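Rhamnogalacturonan endolyase YesW (Bacillus subtilis, PDB 2ZUX) cleaves the rhamnogalacturonan backbone of plant cell-wall pectin by endo-type elimination, releasing oligosaccharides, and needs calcium or manganese for activity. Local coordinates at residues Q127-L132 with T161-I166; G201-D204 with K208-G211. One frame throughout, in Å; residues are numbered along the deposited sequence.

Contact 1 (Q127-L132 with T161-I166). With CA (calcium ion), chain H.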
loop_
_atom_site.group_PDB
_atom_site.type_symbol
_atom_site.label_atom_id
_atom_site.label_comp_id
_atom_site.label_asym_id
_atom_site.label_seq_id
_atom_site.Cartn_x
_atom_site.Cartn_y
_atom_site.Cartn_z
ATOM N N GLN A 127 -7.952 -9.728 -12.723
ATOM C CA GLN A 127 -8.736 -9.248 -11.578
ATOM C C GLN A 127 -7.967 -9.553 -10.297
ATOM O O GLN A 127 -7.493 -10.672 -10.106
ATOM C CB GLN A 127 -10.114 -9.919 -11.540
ATOM C CG GLN A 127 -10.944 -9.562 -10.312
ATOM C CD GLN A 127 -12.270 -10.274 -10.277
ATOM O OE1 GLN A 127 -13.195 -9.912 -11.003
ATOM N NE2 GLN A 127 -12.383 -11.280 -9.416
ATOM N N TYR A 128 -7.848 -8.567 -9.418
ATOM C CA TYR A 128 -7.112 -8.755 -8.173
ATOM C C TYR A 128 -7.804 -9.674 -7.183
ATOM O O TYR A 128 -9.030 -9.645 -7.042
ATOM C CB TYR A 128 -6.858 -7.413 -7.491
ATOM C CG TYR A 128 -5.876 -6.539 -8.225
ATOM C CD1 TYR A 128 -4.544 -6.924 -8.362
ATOM C CD2 TYR A 128 -6.273 -5.325 -8.771
ATOM C CE1 TYR A 128 -3.637 -6.137 -9.035
ATOM C CE2 TYR A 128 -5.372 -4.524 -9.443
ATOM C CZ TYR A 128 -4.059 -4.932 -9.580
ATOM O OH TYR A 128 -3.158 -4.137 -10.248
ATOM N N GLU A 129 -6.987 -10.467 -6.495
ATOM C CA GLU A 129 -7.363 -11.160 -5.277
ATOM C C GLU A 129 -6.925 -10.305 -4.087
ATOM O O GLU A 129 -5.994 -9.497 -4.195
ATOM C CB GLU A 129 -6.667 -12.522 -5.193
ATOM C CG GLU A 129 -7.301 -13.640 -6.015
ATOM C CD GLU A 129 -7.274 -13.386 -7.510
ATOM O OE1 GLU A 129 -6.175 -13.256 -8.099
ATOM O OE2 GLU A 129 -8.368 -13.340 -8.115
ATOM N N LEU A 130 -7.600 -10.489 -2.958
ATOM C CA LEU A 130 -7.228 -9.847 -1.705
ATOM C C LEU A 130 -6.418 -10.806 -0.844
ATOM O O LEU A 130 -6.831 -11.946 -0.623
ATOM C CB LEU A 130 -8.483 -9.411 -0.956
ATOM C CG LEU A 130 -9.116 -8.128 -1.492
ATOM C CD1 LEU A 130 -10.595 -8.048 -1.129
ATOM C CD2 LEU A 130 -8.345 -6.894 -1.010
ATOM N N ILE A 131 -5.264 -10.335 -0.374
ATOM C CA ILE A 131 -4.434 -11.086 0.561
ATOM C C ILE A 131 -4.593 -10.388 1.909
ATOM O O ILE A 131 -4.192 -9.224 2.057
ATOM C CB ILE A 131 -2.944 -11.119 0.113
ATOM C CG1 ILE A 131 -2.798 -11.622 -1.336
ATOM C CG2 ILE A 131 -2.091 -11.950 1.082
ATOM C CD1 ILE A 131 -3.357 -13.014 -1.610
ATOM N N LEU A 132 -5.192 -11.085 2.873
ATOM C CA LEU A 132 -5.593 -10.493 4.138
ATOM C C LEU A 132 -4.830 -11.032 5.330
ATOM O O LEU A 132 -4.699 -12.250 5.493
ATOM C CB LEU A 132 -7.084 -10.752 4.361
ATOM C CG LEU A 132 -7.700 -10.260 5.676
ATOM C CD1 LEU A 132 -7.746 -8.741 5.698
ATOM C CD2 LEU A 132 -9.089 -10.849 5.857
ATOM N N THR A 161 -14.472 -16.712 -2.637
ATOM C CA THR A 161 -13.740 -17.977 -2.590
ATOM C C THR A 161 -12.466 -17.795 -1.772
ATOM O O THR A 161 -11.618 -16.959 -2.107
ATOM C CB THR A 161 -13.345 -18.478 -3.996
ATOM O OG1 THR A 161 -14.509 -18.580 -4.832
ATOM C CG2 THR A 161 -12.664 -19.848 -3.917
ATOM N N LYS A 162 -12.344 -18.567 -0.696
ATOM C CA LYS A 162 -11.112 -18.599 0.086
ATOM C C LYS A 162 -10.134 -19.573 -0.564
ATOM O O LYS A 162 -10.381 -20.783 -0.618
ATOM C CB LYS A 162 -11.403 -18.992 1.533
ATOM C CG LYS A 162 -10.173 -19.027 2.423
ATOM C CD LYS A 162 -10.531 -19.611 3.773
ATOM C CE LYS A 162 -9.313 -20.181 4.461
ATOM N NZ LYS A 162 -9.721 -21.015 5.621
ATOM N N LEU A 163 -9.024 -19.047 -1.068
ATOM C CA LEU A 163 -8.055 -19.880 -1.772
ATOM C C LEU A 163 -7.153 -20.667 -0.840
ATOM O O LEU A 163 -6.814 -21.813 -1.136
ATOM C CB LEU A 163 -7.223 -19.047 -2.747
ATOM C CG LEU A 163 -8.029 -18.307 -3.817
ATOM C CD1 LEU A 163 -7.103 -17.499 -4.696
ATOM C CD2 LEU A 163 -8.864 -19.272 -4.666
ATOM N N TRP A 164 -6.762 -20.044 0.271
ATOM C CA TRP A 164 -5.874 -20.663 1.246
ATOM C C TRP A 164 -5.709 -19.816 2.485
ATOM O O TRP A 164 -6.087 -18.639 2.505
ATOM C CB TRP A 164 -4.490 -20.929 0.640
ATOM C CG TRP A 164 -3.868 -19.784 -0.124
ATOM C CD1 TRP A 164 -3.858 -19.624 -1.479
ATOM C CD2 TRP A 164 -3.138 -18.668 0.411
ATOM N NE1 TRP A 164 -3.175 -18.486 -1.825
ATOM C CE2 TRP A 164 -2.715 -17.881 -0.685
ATOM C CE3 TRP A 164 -2.801 -18.254 1.708
ATOM C CZ2 TRP A 164 -1.984 -16.698 -0.525
ATOM C CZ3 TRP A 164 -2.075 -17.071 1.867
ATOM C CH2 TRP A 164 -1.670 -16.316 0.751
ATOM N N ARG A 165 -5.142 -20.451 3.505
ATOM C CA ARG A 165 -4.680 -19.797 4.718
ATOM C C ARG A 165 -3.276 -20.284 5.032
ATOM O O ARG A 165 -3.011 -21.494 5.021
ATOM C CB ARG A 165 -5.606 -20.112 5.902
ATOM C CG ARG A 165 -5.055 -19.700 7.285
ATOM C CD ARG A 165 -6.132 -19.724 8.361
ATOM N NE ARG A 165 -7.219 -18.828 7.977
ATOM C CZ ARG A 165 -8.468 -18.891 8.427
ATOM N NH1 ARG A 165 -8.827 -19.799 9.335
ATOM N NH2 ARG A 165 -9.363 -18.027 7.974
ATOM N N ILE A 166 -2.390 -19.332 5.314
ATOM C CA ILE A 166 -1.065 -19.607 5.860
ATOM C C ILE A 166 -1.101 -19.247 7.339
ATOM O O ILE A 166 -1.593 -18.178 7.709
ATOM C CB ILE A 166 0.018 -18.766 5.136
ATOM C CG1 ILE A 166 0.179 -19.246 3.694
ATOM C CG2 ILE A 166 1.371 -18.788 5.892
ATOM C CD1 ILE A 166 1.064 -18.360 2.844
HETATM CA CA CA H . -7.362 -12.995 -10.340
HETATM O O HOH W 1 -9.719 -13.313 -10.512
#

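Contact 2 (G201-D204 with K208-G211). With RAM (alpha-L-rhamnopyranose), chain P.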
loop_
_atom_site.group_PDB
_atom_site.type_symbol
_atom_site.label_atom_id
_atom_site.label_comp_id
_atom_site.label_asym_id
_atom_site.label_seq_id
_atom_site.Cartn_x
_atom_site.Cartn_y
_atom_site.Cartn_z
ATOM N N GLY A 201 7.787 -24.005 12.052
ATOM C CA GLY A 201 6.407 -24.076 12.484
ATOM C C GLY A 201 5.430 -23.298 11.627
ATOM O O GLY A 201 4.232 -23.454 11.786
ATOM N N THR A 202 5.920 -22.436 10.739
ATOM C CA THR A 202 5.040 -21.792 9.770
ATOM C C THR A 202 4.412 -22.887 8.909
ATOM O O THR A 202 5.116 -23.786 8.449
ATOM C CB THR A 202 5.818 -20.803 8.889
ATOM O OG1 THR A 202 6.275 -19.705 9.694
ATOM C CG2 THR A 202 4.942 -20.277 7.736
ATOM N N LYS A 203 3.097 -22.810 8.715
ATOM C CA LYS A 203 2.367 -23.807 7.939
ATOM C C LYS A 203 1.847 -23.163 6.657
ATOM O O LYS A 203 1.122 -22.157 6.706
ATOM C CB LYS A 203 1.221 -24.372 8.780
ATOM C CG LYS A 203 0.524 -25.583 8.168
ATOM C CD LYS A 203 -0.310 -26.362 9.195
ATOM C CE LYS A 203 -1.403 -25.508 9.829
ATOM N NZ LYS A 203 -2.482 -25.102 8.880
ATOM N N ASP A 204 2.217 -23.735 5.516
ATOM C CA ASP A 204 1.822 -23.164 4.238
ATOM C C ASP A 204 0.356 -23.462 3.926
ATOM O O ASP A 204 -0.338 -24.127 4.716
ATOM C CB ASP A 204 2.818 -23.524 3.111
ATOM C CG ASP A 204 2.616 -24.918 2.503
ATOM O OD1 ASP A 204 1.643 -25.627 2.818
ATOM O OD2 ASP A 204 3.471 -25.281 1.669
ATOM N N LYS A 208 1.560 -27.839 4.918
ATOM C CA LYS A 208 2.929 -28.312 5.114
ATOM C C LYS A 208 3.672 -27.352 6.021
ATOM O O LYS A 208 3.685 -26.139 5.786
ATOM C CB LYS A 208 3.654 -28.455 3.779
ATOM C CG LYS A 208 4.972 -29.213 3.905
ATOM C CD LYS A 208 5.773 -29.188 2.624
ATOM C CE LYS A 208 6.567 -27.906 2.506
ATOM N NZ LYS A 208 7.879 -28.027 3.193
ATOM N N VAL A 209 4.281 -27.894 7.065
ATOM C CA VAL A 209 4.997 -27.086 8.041
ATOM C C VAL A 209 6.456 -26.903 7.604
ATOM O O VAL A 209 7.121 -27.855 7.177
ATOM C CB VAL A 209 4.880 -27.697 9.456
ATOM C CG1 VAL A 209 5.574 -26.823 10.474
ATOM C CG2 VAL A 209 3.414 -27.877 9.845
ATOM N N ILE A 210 6.925 -25.658 7.683
ATOM C CA ILE A 210 8.287 -25.281 7.315
ATOM C C ILE A 210 9.261 -25.563 8.461
ATOM O O ILE A 210 8.957 -25.306 9.623
ATOM C CB ILE A 210 8.337 -23.780 6.909
ATOM C CG1 ILE A 210 7.513 -23.561 5.633
ATOM C CG2 ILE A 210 9.781 -23.299 6.707
ATOM C CD1 ILE A 210 7.288 -22.115 5.254
ATOM N N GLY A 211 10.430 -26.100 8.114
ATOM C CA GLY A 211 11.527 -26.294 9.065
ATOM C C GLY A 211 11.280 -27.345 10.129
ATOM O O GLY A 211 10.700 -28.402 9.862
HETATM C C1 RAM P . 2.804 -28.408 14.623
HETATM C C2 RAM P . 3.316 -26.979 14.802
HETATM C C3 RAM P . 2.801 -26.092 13.668
HETATM C C4 RAM P . 1.280 -26.172 13.583
HETATM C C5 RAM P . 0.844 -27.635 13.459
HETATM C C6 RAM P . -0.674 -27.789 13.475
HETATM O O1 RAM P . 3.389 -28.991 13.477
HETATM O O2 RAM P . 2.878 -26.487 16.051
HETATM O O3 RAM P . 3.202 -24.751 13.846
HETATM O O4 RAM P . 0.850 -25.431 12.464
HETATM O O5 RAM P . 1.386 -28.417 14.516
#

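Contact 1 (Q127-L132 with T161-I166)
Two apolar touches join Gln127-Leu132 to Thr161-Ile166: Glu129 against Leu163, and Ile131 against Trp164. In the first, the methylene CG of Glu129 meets CD1 of Leu163 at 4.1 Å, the two side chains crossing at about a right angle. In the second, the end methyl CD1 of Ile131 reaches the benzo part of the indole, at CZ2 of Trp164 (4.1 Å), in an oblique approach. CG of Trp164 is wedged between its backbone N and carbonyl carbon (chi1 47°), while NE1 is hydrogen-bonded to the carbonyl O of Gly236.

The backbones stay well apart, with CA of Glu129 and CA of Leu163 9.4 Å from each other. Strand 152-156 runs between them in an antiparallel sheet of the beta-propeller domain, and the side chains of Ile131 and Trp164 both also rest on its Ala155.

Metal coordination belongs to 127-132 alone. Glu129 bends at chi2 (63°) and grips the calcium ion with both carboxylate oxygens, OE1 and OE2 each 2.5 Å from it; the carboxylate is also hydrogen-bonded to Val122. The carbonyl O of Gln127 binds at 2.3 Å and a water at 2.4 Å, and Asp121, Asp123 and Asp125 complete the shell.

Glu129 thus divides its chemistry along its length: its carboxylate ties the start of strand 129-136 to the acidic calcium-binding loop, while its methylene packs against an edge strand of the sheet, 162-167.

Contact 2 (G201-D204 with K208-G211)
Thr202 and Ile210 lie side by side and point the same way, CG2 of the threonine 3.9 Å from CD1 of the isoleucine. OG1 of Thr202 is held elsewhere, by the backbone of Leu168 and Ala199, and Ile210 continues onto Tyr230, Thr232 and Phe234 of strand 230-235. Lys203 and Val209 instead cross at a slant, CG of the lysine 4.1 Å from CG2 of the valine. The other valine branch, CG1, lies opposite its backbone N (chi1 -178°) and presses on CA of Gly201 at 3.5 Å.

Lys203 and Val209 form a single antiparallel beta bridge, a non-hydrogen-bonded pair, in the loop between strands 193-198 and 230-235 of the propeller domain. The bridge is flanked by an almost straight bond from Ile210 N to Thr202 O (2.7 Å) and by Asp204 N to Lys208 O (2.8 Å); Gly201 N to Ile210 O follows beyond. A rhamnose lies beside it, its O3 donating to O of Gly201 at 2.6 Å. The bent chain of Lys203 brings CE to 3.5 Å from O4 of this sugar, and CG2 of Val209 lies near its O1. The site, which includes Lys170, is consistent with the rhamnose sites far from the active site that possibly form a carbohydrate-binding region.

Asp204 and Lys208 also slant across each other. The carboxylate sits between backbone N and carbonyl carbon (chi1 81°), and OD1 is met by the backbone N-H of Lys208 from above the carboxylate plane (N to OD1 3.1 Å). OG1 of Thr206 is hydrogen-bonded to OD1 as well; OD2 accepts the amide of Glu241, whose carboxylate pairs with NZ of Lys208.

How the contacts relate
Contact 1 is buried, its centre about 16 Å from the centre of the chain, whereas contact 2 is only partly buried, its centre about 27 Å from the centre of the chain. Both belong to the propeller domain but hold different elements: strands of one sheet in the first, two arms of a single loop of the following sheet in the second. Contact 1 combines sparse apolar packing with a calcium site; contact 2 is knit by backbone hydrogen bonds and carries a sugar instead of a metal. They meet where CG2 of Ile166, on strand 162-167, at an edge of its sheet, packs 3.5 Å from O of Lys203, linking sheet and sugar-binding loop.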